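Local coordinates for protein fructose-bisphosphate aldolase (Slackia heliotrinireducens, PDB 4MOZ) that is a DeoC/LacD-family aldolase built on a TIM barrel, an enzyme fold that carries its functional loops at the C-terminal ends of its strands, at residues 45-49 against 105-109. Numbering follows the deposited sequence.
Sequences KVEHL and SKTNL
Residues 45-47 end a short helix; H48 leaves helical angles first and L49 takes positive phi (58/-129). Segment 105-109 passes extended through T107, with CA atoms 4.6 Å apart at E47-T107 and 5.6 Å at H48-N108. The backbones meet by CA-H...O contacts, T107 CA to V46 O (3.4 Å) and E47 CA to K106 O (3.2 Å). E47's long, folded side chain (m, m) brings OE2 back to accept a hydrogen bond from K106 N (3.2 Å). K106's long chain carries NZ to a water (3.0 Å) held by E47 O and OE1 (2.8 Å each); N108 (chi1 p) points toward 45-49, its amide ND2 reaching a second water (3.0 Å) on H48 O (2.8 Å). V46 CG1 packs 3.8 Å from S105 CB, a small side chain allowing close approach, while apolar L49 CD1 suits L109 CG (4.0 Å). T107 OG1 hydrogen-bonds to E152 OE1 of the second subunit, so the contact borders an interface. Such packing joins the loops following the first and third strands of a TIM barrel at its C-terminal rim.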
loop_
_atom_site.group_PDB
_atom_site.type_symbol
_atom_site.label_atom_id
_atom_site.label_comp_id
_atom_site.label_asym_id
_atom_site.label_seq_id
_atom_site.Cartn_x
_atom_site.Cartn_y
_atom_site.Cartn_z
ATOM N N LYS C 45 -12.368 -0.827 25.599
ATOM C CA LYS C 45 -11.525 -1.988 25.928
ATOM C C LYS C 45 -10.240 -2.018 25.096
ATOM O O LYS C 45 -9.218 -2.533 25.553
ATOM C CB LYS C 45 -12.274 -3.306 25.751
ATOM C CG LYS C 45 -13.238 -3.646 26.869
ATOM C CD LYS C 45 -14.041 -4.900 26.552
ATOM C CE LYS C 45 -13.275 -6.167 26.903
ATOM N NZ LYS C 45 -13.012 -6.269 28.365
ATOM N N VAL C 46 -10.297 -1.490 23.874
ATOM C CA VAL C 46 -9.085 -1.311 23.079
ATOM C C VAL C 46 -8.448 0.035 23.421
ATOM O O VAL C 46 -7.268 0.088 23.767
ATOM C CB VAL C 46 -9.325 -1.419 21.553
ATOM C CG1 VAL C 46 -8.001 -1.362 20.810
ATOM C CG2 VAL C 46 -10.054 -2.709 21.201
ATOM N N GLU C 47 -9.241 1.107 23.350
ATOM C CA GLU C 47 -8.744 2.477 23.537
ATOM C C GLU C 47 -7.913 2.687 24.808
ATOM O O GLU C 47 -6.823 3.257 24.750
ATOM C CB GLU C 47 -9.891 3.493 23.479
ATOM C CG GLU C 47 -10.625 3.548 22.145
ATOM C CD GLU C 47 -9.738 3.964 20.986
ATOM O OE1 GLU C 47 -8.923 4.901 21.154
ATOM O OE2 GLU C 47 -9.864 3.358 19.899
ATOM N N HIS C 48 -8.429 2.237 25.948
ATOM C CA HIS C 48 -7.733 2.426 27.219
ATOM C C HIS C 48 -7.370 1.115 27.853
ATOM O O HIS C 48 -7.046 1.058 29.042
ATOM C CB HIS C 48 -8.571 3.278 28.171
ATOM C CG HIS C 48 -8.931 4.632 27.616
ATOM N ND1 HIS C 48 -10.192 5.098 27.606
ATOM C CD2 HIS C 48 -8.145 5.615 27.017
ATOM C CE1 HIS C 48 -10.213 6.319 27.042
ATOM N NE2 HIS C 48 -8.961 6.634 26.681
ATOM N N LEU C 49 -7.413 0.052 27.053
ATOM C CA LEU C 49 -7.153 -1.309 27.523
ATOM C C LEU C 49 -8.116 -1.699 28.645
ATOM O O LEU C 49 -9.329 -1.549 28.486
ATOM C CB LEU C 49 -5.676 -1.498 27.910
ATOM C CG LEU C 49 -4.675 -1.446 26.747
ATOM C CD1 LEU C 49 -3.249 -1.620 27.244
ATOM C CD2 LEU C 49 -4.997 -2.487 25.679
ATOM N N SER C 105 -9.836 1.270 15.835
ATOM C CA SER C 105 -9.439 1.327 17.238
ATOM C C SER C 105 -7.920 1.306 17.356
ATOM O O SER C 105 -7.235 0.796 16.476
ATOM C CB SER C 105 -10.022 0.147 18.025
ATOM O OG SER C 105 -11.415 0.308 18.242
ATOM N N LYS C 106 -7.409 1.854 18.456
ATOM C CA LYS C 106 -5.991 1.777 18.800
ATOM C C LYS C 106 -5.870 1.680 20.316
ATOM O O LYS C 106 -6.841 1.948 21.027
ATOM C CB LYS C 106 -5.233 3.001 18.275
ATOM C CG LYS C 106 -5.590 4.314 18.956
ATOM C CD LYS C 106 -4.505 5.359 18.732
ATOM C CE LYS C 106 -4.720 6.585 19.604
ATOM N NZ LYS C 106 -4.330 6.349 21.023
ATOM N N THR C 107 -4.697 1.293 20.811
ATOM C CA THR C 107 -4.445 1.325 22.258
ATOM C C THR C 107 -3.839 2.674 22.651
ATOM O O THR C 107 -3.425 3.448 21.786
ATOM C CB THR C 107 -3.533 0.172 22.738
ATOM O OG1 THR C 107 -2.167 0.445 22.389
ATOM C CG2 THR C 107 -3.977 -1.168 22.143
ATOM N N ASN C 108 -3.805 2.947 23.954
ATOM C CA ASN C 108 -3.211 4.174 24.481
ATOM C C ASN C 108 -1.781 3.969 24.991
ATOM O O ASN C 108 -1.281 4.769 25.783
ATOM C CB ASN C 108 -4.093 4.773 25.589
ATOM C CG ASN C 108 -4.249 3.849 26.792
ATOM O OD1 ASN C 108 -4.052 2.635 26.699
ATOM N ND2 ASN C 108 -4.624 4.423 27.930
ATOM N N LEU C 109 -1.131 2.898 24.540
ATOM C CA LEU C 109 0.230 2.580 24.989
ATOM C C LEU C 109 1.271 3.541 24.424
ATOM O O LEU C 109 2.198 3.941 25.129
ATOM C CB LEU C 109 0.594 1.128 24.663
ATOM C CG LEU C 109 -0.115 0.052 25.497
ATOM C CD1 LEU C 109 -0.042 -1.302 24.810
ATOM C CD2 LEU C 109 0.455 -0.027 26.906
HETATM O O HOH W 1 -6.495 5.046 22.618
HETATM O O HOH W 2 -5.186 2.665 30.305
#